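Local coordinates for protein sorbitol dehydrogenase (Gluconobacter oxydans, PDB 5ITG) that probably oxidises D-sorbitol to L-sorbose with a nicotinamide cofactor, likely NADP, as a member of the mannitol dehydrogenase family with a Rossmann-fold domain, at residues Asn332-Asp337 against Arg397-Ile402; Val381-Thr386 against Pro450-Trp455; Val389-Glu394 against Gly454-Thr460. One frame throughout, in Å; residues are numbered along the deposited sequence.

Interaction 1. Residues Asn332-Asp337 against Arg397-Ile402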
loop_
_atom_site.group_PDB
_atom_site.type_symbol
_atom_site.label_atom_id
_atom_site.label_comp_id
_atom_site.label_asym_id
_atom_site.label_seq_id
_atom_site.Cartn_x
_atom_site.Cartn_y
_atom_site.Cartn_z
ATOM N N ASN A 332 -13.115 8.850 19.642
ATOM C CA ASN A 332 -14.572 8.937 19.727
ATOM C C ASN A 332 -15.222 8.672 18.370
ATOM O O ASN A 332 -16.280 8.043 18.296
ATOM C CB ASN A 332 -15.008 10.309 20.263
ATOM C CG ASN A 332 -14.577 10.531 21.709
ATOM O OD1 ASN A 332 -14.302 9.574 22.443
ATOM N ND2 ASN A 332 -14.535 11.792 22.130
ATOM N N TYR A 333 -14.602 9.175 17.306
ATOM C CA TYR A 333 -15.104 8.954 15.943
ATOM C C TYR A 333 -15.040 7.448 15.640
ATOM O O TYR A 333 -16.021 6.849 15.208
ATOM C CB TYR A 333 -14.237 9.730 14.942
ATOM C CG TYR A 333 -14.489 9.427 13.469
ATOM C CD1 TYR A 333 -15.715 9.718 12.871
ATOM C CD2 TYR A 333 -13.480 8.879 12.670
ATOM C CE1 TYR A 333 -15.933 9.472 11.498
ATOM C CE2 TYR A 333 -13.690 8.631 11.298
ATOM C CZ TYR A 333 -14.918 8.933 10.724
ATOM O OH TYR A 333 -15.127 8.698 9.374
ATOM N N LEU A 334 -13.879 6.839 15.863
ATOM C CA LEU A 334 -13.734 5.415 15.612
ATOM C C LEU A 334 -14.668 4.563 16.474
ATOM O O LEU A 334 -15.320 3.651 15.965
ATOM C CB LEU A 334 -12.285 4.987 15.824
ATOM C CG LEU A 334 -11.304 5.594 14.818
ATOM C CD1 LEU A 334 -9.895 5.171 15.193
ATOM C CD2 LEU A 334 -11.638 5.128 13.396
ATOM N N ASN A 335 -14.753 4.868 17.766
ATOM C CA ASN A 335 -15.617 4.097 18.676
ATOM C C ASN A 335 -17.114 4.279 18.481
ATOM O O ASN A 335 -17.876 3.310 18.488
ATOM C CB ASN A 335 -15.312 4.435 20.137
ATOM C CG ASN A 335 -13.981 3.899 20.594
ATOM O OD1 ASN A 335 -13.550 2.832 20.161
ATOM N ND2 ASN A 335 -13.330 4.624 21.492
ATOM N N LYS A 336 -17.532 5.523 18.306
ATOM C CA LYS A 336 -18.952 5.830 18.187
ATOM C C LYS A 336 -19.570 5.877 16.795
ATOM O O LYS A 336 -20.762 5.596 16.641
ATOM C CB LYS A 336 -19.230 7.159 18.890
ATOM C CG LYS A 336 -18.660 7.233 20.297
ATOM C CD LYS A 336 -19.212 6.132 21.193
ATOM C CE LYS A 336 -18.470 6.088 22.528
ATOM N NZ LYS A 336 -18.874 4.913 23.366
ATOM N N ASP A 337 -18.782 6.235 15.786
ATOM C CA ASP A 337 -19.314 6.346 14.429
ATOM C C ASP A 337 -18.943 5.232 13.457
ATOM O O ASP A 337 -19.797 4.741 12.716
ATOM C CB ASP A 337 -18.896 7.693 13.827
ATOM C CG ASP A 337 -19.259 8.860 14.726
ATOM O OD1 ASP A 337 -20.450 8.993 15.070
ATOM O OD2 ASP A 337 -18.358 9.637 15.098
ATOM N N ARG A 397 -28.328 8.184 13.371
ATOM C CA ARG A 397 -27.405 8.195 14.502
ATOM C C ARG A 397 -26.802 9.589 14.683
ATOM O O ARG A 397 -26.934 10.436 13.806
ATOM C CB ARG A 397 -26.316 7.148 14.272
ATOM C CG ARG A 397 -26.834 5.719 14.397
ATOM C CD ARG A 397 -26.018 4.740 13.582
ATOM N NE ARG A 397 -24.591 4.833 13.861
ATOM C CZ ARG A 397 -24.040 4.590 15.045
ATOM N NH1 ARG A 397 -24.797 4.239 16.078
ATOM N NH2 ARG A 397 -22.725 4.686 15.192
ATOM N N ASP A 398 -26.151 9.825 15.818
ATOM C CA ASP A 398 -25.546 11.127 16.102
ATOM C C ASP A 398 -24.588 11.566 14.996
ATOM O O ASP A 398 -23.708 10.809 14.588
ATOM C CB ASP A 398 -24.805 11.091 17.445
ATOM C CG ASP A 398 -24.154 12.423 17.784
ATOM O OD1 ASP A 398 -24.820 13.468 17.636
ATOM O OD2 ASP A 398 -22.978 12.427 18.204
ATOM N N LEU A 399 -24.754 12.800 14.532
ATOM C CA LEU A 399 -23.940 13.339 13.447
ATOM C C LEU A 399 -22.861 14.319 13.901
ATOM O O LEU A 399 -22.061 14.793 13.089
ATOM C CB LEU A 399 -24.856 14.027 12.430
ATOM C CG LEU A 399 -25.922 13.127 11.792
ATOM C CD1 LEU A 399 -26.910 13.947 10.983
ATOM C CD2 LEU A 399 -25.238 12.100 10.922
ATOM N N SER A 400 -22.836 14.608 15.197
ATOM C CA SER A 400 -21.882 15.552 15.772
ATOM C C SER A 400 -20.436 15.434 15.317
ATOM O O SER A 400 -19.878 16.396 14.797
ATOM C CB SER A 400 -21.927 15.472 17.302
ATOM O OG SER A 400 -23.200 15.872 17.777
ATOM N N ARG A 401 -19.822 14.268 15.514
ATOM C CA ARG A 401 -18.422 14.074 15.132
ATOM C C ARG A 401 -18.230 14.013 13.623
ATOM O O ARG A 401 -17.203 14.449 13.100
ATOM C CB ARG A 401 -17.865 12.805 15.779
ATOM C CG ARG A 401 -17.770 12.882 17.304
ATOM C CD ARG A 401 -17.638 11.491 17.905
ATOM N NE ARG A 401 -18.793 10.664 17.561
ATOM C CZ ARG A 401 -19.967 10.709 18.184
ATOM N NH1 ARG A 401 -20.151 11.537 19.204
ATOM N NH2 ARG A 401 -20.968 9.942 17.775
ATOM N N ILE A 402 -19.219 13.467 12.925
ATOM C CA ILE A 402 -19.162 13.376 11.476
ATOM C C ILE A 402 -19.177 14.798 10.909
ATOM O O ILE A 402 -18.419 15.125 9.982
ATOM C CB ILE A 402 -20.362 12.546 10.941
ATOM C CG1 ILE A 402 -20.120 11.063 11.259
ATOM C CG2 ILE A 402 -20.538 12.751 9.429
ATOM C CD1 ILE A 402 -21.319 10.172 11.041
HETATM O O HOH W 1 -21.154 11.665 14.563
HETATM O O HOH W 2 -22.846 8.244 14.672
#
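A salt-bridge network of Asp337, Arg401 and Asp398 joins the end of helix 324-338 to the start of helix 400-412. The pairing is bidentate: Arg401 NE donates to Asp337 OD2 at 2.7 Å and Arg401 NH2 to Asp337 OD1 at 2.9 Å, so carboxylate and guanidinium meet edge on. Arg401 NH1 also pairs with Asp398 OD2 at 3.1 Å, which places the cation between two acids. Its side chain enters as a knob into the hole formed by Asn332, Tyr333, Lys336 and Asp337, with Lys336 CB over one guanidinium face, 3.5 Å from Arg401 NH2. Both helices belong to the largely helical C-terminal domain of the mannitol dehydrogenase family, and Asp398 precedes the second of them and caps it: its OD1 accepts a weak capping bond from Ser400 N at 3.3 Å and a hydrogen bond from Ser400 OG at 2.9 Å. Two waters fill the gap beside the ion pair. Water 1 donates to Asp337 OD1 and Asp398 O and accepts from Ile402 N; water 2 donates to the same two oxygens. Arg397 reaches back to the helix end, where its NH2 makes a weak hydrogen bond to Lys336 O at 2.6 Å. Deeper in, Ile402 CG1 lies at the edge of the Tyr333 ring, 4.5 Å from Tyr333 CE1, and the same isoleucine packs on Val389 and Ala392 of helix 377-394.

Interaction 2. Residues Val381-Thr386 against Pro450-Trp455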
loop_
_atom_site.group_PDB
_atom_site.type_symbol
_atom_site.label_atom_id
_atom_site.label_comp_id
_atom_site.label_asym_id
_atom_site.label_seq_id
_atom_site.Cartn_x
_atom_site.Cartn_y
_atom_site.Cartn_z
ATOM N N VAL A 381 -11.963 12.025 1.176
ATOM C CA VAL A 381 -13.234 12.131 1.874
ATOM C C VAL A 381 -14.250 11.226 1.172
ATOM O O VAL A 381 -14.979 10.480 1.817
ATOM C CB VAL A 381 -13.744 13.586 1.875
ATOM C CG1 VAL A 381 -15.193 13.637 2.313
ATOM C CG2 VAL A 381 -12.877 14.431 2.810
ATOM N N GLN A 382 -14.281 11.284 -0.159
ATOM C CA GLN A 382 -15.212 10.460 -0.919
ATOM C C GLN A 382 -14.997 8.975 -0.634
ATOM O O GLN A 382 -15.941 8.246 -0.344
ATOM C CB GLN A 382 -15.048 10.707 -2.420
ATOM C CG GLN A 382 -15.340 12.132 -2.863
ATOM C CD GLN A 382 -15.100 12.324 -4.352
ATOM O OE1 GLN A 382 -14.168 11.750 -4.915
ATOM N NE2 GLN A 382 -15.927 13.149 -4.991
ATOM N N VAL A 383 -13.755 8.521 -0.707
ATOM C CA VAL A 383 -13.492 7.106 -0.469
ATOM C C VAL A 383 -13.507 6.666 0.997
ATOM O O VAL A 383 -14.126 5.655 1.332
ATOM C CB VAL A 383 -12.153 6.682 -1.115
ATOM C CG1 VAL A 383 -11.899 5.190 -0.874
ATOM C CG2 VAL A 383 -12.192 6.971 -2.627
ATOM N N PHE A 384 -12.859 7.424 1.876
ATOM C CA PHE A 384 -12.778 7.026 3.288
ATOM C C PHE A 384 -13.969 7.318 4.195
ATOM O O PHE A 384 -14.204 6.581 5.159
ATOM C CB PHE A 384 -11.547 7.656 3.969
ATOM C CG PHE A 384 -10.288 7.632 3.142
ATOM C CD1 PHE A 384 -10.061 6.641 2.195
ATOM C CD2 PHE A 384 -9.297 8.580 3.363
ATOM C CE1 PHE A 384 -8.867 6.603 1.488
ATOM C CE2 PHE A 384 -8.101 8.546 2.661
ATOM C CZ PHE A 384 -7.885 7.558 1.723
ATOM N N TRP A 385 -14.712 8.387 3.917
ATOM C CA TRP A 385 -15.813 8.778 4.798
ATOM C C TRP A 385 -17.256 8.502 4.367
ATOM O O TRP A 385 -18.143 8.430 5.219
ATOM C CB TRP A 385 -15.715 10.279 5.104
ATOM C CG TRP A 385 -14.598 10.714 6.033
ATOM C CD1 TRP A 385 -13.636 9.934 6.604
ATOM C CD2 TRP A 385 -14.366 12.048 6.505
ATOM N NE1 TRP A 385 -12.817 10.698 7.411
ATOM C CE2 TRP A 385 -13.243 12.000 7.365
ATOM C CE3 TRP A 385 -15.002 13.279 6.285
ATOM C CZ2 TRP A 385 -12.742 13.137 8.006
ATOM C CZ3 TRP A 385 -14.507 14.413 6.925
ATOM C CH2 TRP A 385 -13.387 14.333 7.776
ATOM N N THR A 386 -17.499 8.345 3.072
ATOM C CA THR A 386 -18.868 8.157 2.584
ATOM C C THR A 386 -19.725 7.090 3.273
ATOM O O THR A 386 -20.853 7.374 3.678
ATOM C CB THR A 386 -18.874 7.912 1.057
ATOM O OG1 THR A 386 -18.364 9.079 0.396
ATOM C CG2 THR A 386 -20.296 7.640 0.556
ATOM N N PRO A 450 -17.450 18.773 -4.394
ATOM C CA PRO A 450 -17.611 17.372 -4.806
ATOM C C PRO A 450 -17.273 16.349 -3.721
ATOM O O PRO A 450 -17.702 15.198 -3.788
ATOM C CB PRO A 450 -16.663 17.248 -5.999
ATOM C CG PRO A 450 -16.584 18.647 -6.539
ATOM C CD PRO A 450 -16.495 19.468 -5.275
ATOM N N ALA A 451 -16.504 16.774 -2.727
ATOM C CA ALA A 451 -16.085 15.888 -1.643
ATOM C C ALA A 451 -17.238 15.174 -0.939
ATOM O O ALA A 451 -17.077 14.042 -0.474
ATOM C CB ALA A 451 -15.269 16.683 -0.612
ATOM N N PHE A 452 -18.393 15.829 -0.884
ATOM C CA PHE A 452 -19.555 15.295 -0.188
ATOM C C PHE A 452 -20.649 14.689 -1.072
ATOM O O PHE A 452 -21.748 14.391 -0.591
ATOM C CB PHE A 452 -20.135 16.408 0.690
ATOM C CG PHE A 452 -19.078 17.251 1.361
ATOM C CD1 PHE A 452 -18.061 16.654 2.110
ATOM C CD2 PHE A 452 -19.068 18.636 1.206
ATOM C CE1 PHE A 452 -17.045 17.425 2.690
ATOM C CE2 PHE A 452 -18.055 19.416 1.782
ATOM C CZ PHE A 452 -17.041 18.810 2.523
ATOM N N ASP A 453 -20.341 14.486 -2.352
ATOM C CA ASP A 453 -21.309 13.923 -3.295
ATOM C C ASP A 453 -21.750 12.489 -3.001
ATOM O O ASP A 453 -22.845 12.085 -3.396
ATOM C CB ASP A 453 -20.758 13.974 -4.727
ATOM C CG ASP A 453 -20.761 15.380 -5.312
ATOM O OD1 ASP A 453 -21.310 16.291 -4.672
ATOM O OD2 ASP A 453 -20.214 15.566 -6.420
ATOM N N GLY A 454 -20.898 11.725 -2.322
ATOM C CA GLY A 454 -21.213 10.339 -2.016
ATOM C C GLY A 454 -22.465 10.098 -1.188
ATOM O O GLY A 454 -23.018 8.994 -1.205
ATOM N N TRP A 455 -22.910 11.112 -0.451
ATOM C CA TRP A 455 -24.105 10.963 0.371
ATOM C C TRP A 455 -25.159 12.026 0.089
ATOM O O TRP A 455 -26.180 12.097 0.773
ATOM C CB TRP A 455 -23.735 10.979 1.858
ATOM C CG TRP A 455 -22.992 12.205 2.321
ATOM C CD1 TRP A 455 -23.528 13.416 2.658
ATOM C CD2 TRP A 455 -21.584 12.311 2.544
ATOM N NE1 TRP A 455 -22.536 14.273 3.088
ATOM C CE2 TRP A 455 -21.332 13.617 3.027
ATOM C CE3 TRP A 455 -20.506 11.429 2.387
ATOM C CZ2 TRP A 455 -20.045 14.059 3.355
ATOM C CZ3 TRP A 455 -19.220 11.873 2.712
ATOM C CH2 TRP A 455 -19.008 13.179 3.192
HETATM O O HOH W 3 -18.569 11.572 -0.824
#
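One face of helix 377-394 meets the irregular segment 450-455, which starts as a short 3-10 turn, and the side-chain conformations set much of what touches. Val381, with chi1 t, turns CG1 into the loop: it lies 4.2 Å from Ala451 CB, 4.2 Å from Phe452 CD1 and 3.9 Å from Trp455 CH2. Gln382 leaves its CA sideways, yet its m,t side chain runs out along the loop, so that NE2 donates to Pro450 O at 3.0 Å. The same carbonyl accepts Asp453 N at 3.1 Å, closing the turn. Thr386 takes the m rotamer, folding OG1 back to donate to its own helix at Gln382 O, 2.7 Å away. Thr386 OG1 in turn accepts from water 3 at 2.8 Å; the water donates to Ala451 O and accepts from Gly454 N, bridging helix and loop. Gly454 suits this spot: an ideal CB would lie 2.4 Å from Thr386 OG1, a clash. Trp455 adopts chi1 p (57°), bringing its indole against the helix, with the ring edge toward Thr386 CA, 3.7 Å from Trp455 CE3. Phe452 points its CA-to-CB bond away, but its ring comes nearer. The loop leads from helix 432-439 to helix 461-477 in the C-terminal domain. Phe452 packs on Ile406, Tyr409 and Leu410 of helix 400-412, and Trp455 also touches Ile406, while Val381 and Trp385 rest on Phe307 and Val303, respectively, of helix 288-312.

Interaction 3. Residues Val389-Glu394 against Gly454-Thr460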
loop_
_atom_site.group_PDB
_atom_site.type_symbol
_atom_site.label_atom_id
_atom_site.label_comp_id
_atom_site.label_asym_id
_atom_site.label_seq_id
_atom_site.Cartn_x
_atom_site.Cartn_y
_atom_site.Cartn_z
ATOM N N VAL A 389 -20.785 8.180 6.783
ATOM C CA VAL A 389 -21.794 9.233 6.744
ATOM C C VAL A 389 -23.154 8.665 6.315
ATOM O O VAL A 389 -24.174 8.944 6.945
ATOM C CB VAL A 389 -21.384 10.367 5.766
ATOM C CG1 VAL A 389 -22.528 11.374 5.605
ATOM C CG2 VAL A 389 -20.144 11.071 6.299
ATOM N N ARG A 390 -23.175 7.864 5.254
ATOM C CA ARG A 390 -24.441 7.287 4.795
ATOM C C ARG A 390 -25.124 6.495 5.910
ATOM O O ARG A 390 -26.324 6.627 6.120
ATOM C CB ARG A 390 -24.231 6.358 3.590
ATOM C CG ARG A 390 -23.805 7.038 2.294
ATOM C CD ARG A 390 -23.925 6.061 1.114
ATOM N NE ARG A 390 -25.321 5.804 0.767
ATOM C CZ ARG A 390 -26.051 6.577 -0.038
ATOM N NH1 ARG A 390 -25.514 7.652 -0.598
ATOM N NH2 ARG A 390 -27.326 6.293 -0.261
ATOM N N ARG A 391 -24.362 5.666 6.617
ATOM C CA ARG A 391 -24.926 4.866 7.706
ATOM C C ARG A 391 -25.500 5.714 8.833
ATOM O O ARG A 391 -26.585 5.426 9.337
ATOM C CB ARG A 391 -23.869 3.910 8.277
ATOM C CG ARG A 391 -23.564 2.746 7.369
ATOM C CD ARG A 391 -24.777 1.837 7.225
ATOM N NE ARG A 391 -24.847 0.837 8.284
ATOM C CZ ARG A 391 -23.938 -0.119 8.461
ATOM N NH1 ARG A 391 -22.889 -0.196 7.644
ATOM N NH2 ARG A 391 -24.085 -1.003 9.439
ATOM N N ALA A 392 -24.774 6.759 9.225
ATOM C CA ALA A 392 -25.228 7.639 10.298
ATOM C C ALA A 392 -26.542 8.299 9.920
ATOM O O ALA A 392 -27.446 8.403 10.745
ATOM C CB ALA A 392 -24.185 8.704 10.590
ATOM N N ILE A 393 -26.644 8.747 8.671
ATOM C CA ILE A 393 -27.871 9.390 8.187
ATOM C C ILE A 393 -29.001 8.376 8.031
ATOM O O ILE A 393 -30.130 8.628 8.436
ATOM C CB ILE A 393 -27.659 10.065 6.809
ATOM C CG1 ILE A 393 -26.624 11.187 6.922
ATOM C CG2 ILE A 393 -28.993 10.590 6.282
ATOM C CD1 ILE A 393 -26.370 11.921 5.613
ATOM N N GLU A 394 -28.686 7.231 7.434
ATOM C CA GLU A 394 -29.675 6.181 7.209
ATOM C C GLU A 394 -30.238 5.615 8.510
ATOM O O GLU A 394 -31.450 5.428 8.640
ATOM C CB GLU A 394 -29.062 5.045 6.386
ATOM C CG GLU A 394 -28.637 5.442 4.975
ATOM C CD GLU A 394 -27.767 4.387 4.307
ATOM O OE1 GLU A 394 -27.238 3.505 5.026
ATOM O OE2 GLU A 394 -27.597 4.450 3.067
ATOM N N GLY A 454 -20.898 11.725 -2.322
ATOM C CA GLY A 454 -21.213 10.339 -2.016
ATOM C C GLY A 454 -22.465 10.098 -1.188
ATOM O O GLY A 454 -23.018 8.994 -1.205
ATOM N N TRP A 455 -22.910 11.112 -0.451
ATOM C CA TRP A 455 -24.105 10.963 0.371
ATOM C C TRP A 455 -25.159 12.026 0.089
ATOM O O TRP A 455 -26.180 12.097 0.773
ATOM C CB TRP A 455 -23.735 10.979 1.858
ATOM C CG TRP A 455 -22.992 12.205 2.321
ATOM C CD1 TRP A 455 -23.528 13.416 2.658
ATOM C CD2 TRP A 455 -21.584 12.311 2.544
ATOM N NE1 TRP A 455 -22.536 14.273 3.088
ATOM C CE2 TRP A 455 -21.332 13.617 3.027
ATOM C CE3 TRP A 455 -20.506 11.429 2.387
ATOM C CZ2 TRP A 455 -20.045 14.059 3.355
ATOM C CZ3 TRP A 455 -19.220 11.873 2.712
ATOM C CH2 TRP A 455 -19.008 13.179 3.192
ATOM N N ARG A 456 -24.923 12.817 -0.951
ATOM C CA ARG A 456 -25.826 13.903 -1.317
ATOM C C ARG A 456 -27.248 13.461 -1.684
ATOM O O ARG A 456 -28.182 14.254 -1.592
ATOM C CB ARG A 456 -25.210 14.717 -2.458
ATOM C CG ARG A 456 -25.700 16.153 -2.521
ATOM C CD ARG A 456 -25.024 16.926 -3.642
ATOM N NE ARG A 456 -23.606 17.187 -3.396
ATOM C CZ ARG A 456 -23.140 18.012 -2.460
ATOM N NH1 ARG A 456 -23.975 18.664 -1.665
ATOM N NH2 ARG A 456 -21.833 18.201 -2.334
ATOM N N ASP A 457 -27.421 12.203 -2.084
ATOM C CA ASP A 457 -28.749 11.714 -2.450
ATOM C C ASP A 457 -29.670 11.573 -1.238
ATOM O O ASP A 457 -30.895 11.601 -1.365
ATOM C CB ASP A 457 -28.647 10.376 -3.193
ATOM C CG ASP A 457 -27.844 9.340 -2.430
ATOM O OD1 ASP A 457 -26.645 9.580 -2.179
ATOM O OD2 ASP A 457 -28.415 8.284 -2.088
ATOM N N LEU A 458 -29.070 11.429 -0.061
ATOM C CA LEU A 458 -29.823 11.297 1.179
ATOM C C LEU A 458 -30.244 12.676 1.688
ATOM O O LEU A 458 -29.854 13.701 1.130
ATOM C CB LEU A 458 -28.955 10.612 2.238
ATOM C CG LEU A 458 -28.435 9.224 1.861
ATOM C CD1 LEU A 458 -27.405 8.766 2.884
ATOM C CD2 LEU A 458 -29.602 8.248 1.783
ATOM N N ASP A 459 -31.044 12.700 2.749
ATOM C CA ASP A 459 -31.472 13.967 3.326
ATOM C C ASP A 459 -30.363 14.486 4.234
ATOM O O ASP A 459 -30.285 14.124 5.403
ATOM C CB ASP A 459 -32.764 13.795 4.125
ATOM C CG ASP A 459 -33.098 15.024 4.958
ATOM O OD1 ASP A 459 -32.920 16.155 4.456
ATOM O OD2 ASP A 459 -33.542 14.853 6.113
ATOM N N THR A 460 -29.513 15.340 3.678
ATOM C CA THR A 460 -28.385 15.910 4.405
ATOM C C THR A 460 -28.715 17.202 5.156
ATOM O O THR A 460 -27.812 17.922 5.588
ATOM C CB THR A 460 -27.225 16.202 3.433
ATOM O OG1 THR A 460 -27.607 17.255 2.540
ATOM C CG2 THR A 460 -26.899 14.958 2.603
#
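A methyl group sits almost squarely on an indole: Val389 CG1 lies 3.4 Å from the centroid of the five-membered ring of Trp455, only 14° off the ring normal, a close CH-pi contact. One turn on, Ile393 carries the apolar packing outward, its CG2 4.0 Å from Leu458 CB and its CD1 4.4 Å from Trp455 CD1. The partner loop forms a type I beta turn from Trp455 to Leu458, closed by Leu458 N to Trp455 O at 3.1 Å. Arg390 reaches both this turn and the residue before it. Its NH1 donates to Asp457 OD1 at 2.7 Å and to Gly454 O at 2.9 Å, while its NH2 donates to Asp457 OD2 at 2.9 Å, giving a bidentate salt bridge. Leu458 CG lies over one guanidinium face, and Arg390 NE pairs with Glu394 OE2 at 3.5 Å, completing a charged network. The contact thus fastens the end of helix 377-394 to the loop before helix 461-477, whose Leu463 packs on both Val389 and Trp455. Chemically it is layered, with a buried valine-tryptophan pair beneath and, at the surface, a charged Arg390-Asp457 pair whose two directional bonds need guanidinium and carboxylate to meet edge on.

Overall arrangement
All three contacts lie in the helical C-terminal domain, and helix 377-394 connects them. Interactions 2 and 3 are successive parts of one interface, their centres about 10 Å apart: they share Gly454 and Trp455, whose indole meets Val381 and Thr386 in one and Val389 in the other. Interaction 1 lies about 14 Å from interaction 3, centre to centre, and meets it where Ile402 CD1 approaches Ala392 CB at 3.3 Å and Arg397 N is 2.8 Å from Ala392 O, a probable hydrogen bond. Between interactions 1 and 2, about 16 Å apart by centres, Tyr333 OH packs 3.4 Å from Trp385 CD1. The structure is substrate-free, and the three contacts are packing, hydrogen bonds and ion pairs within this domain.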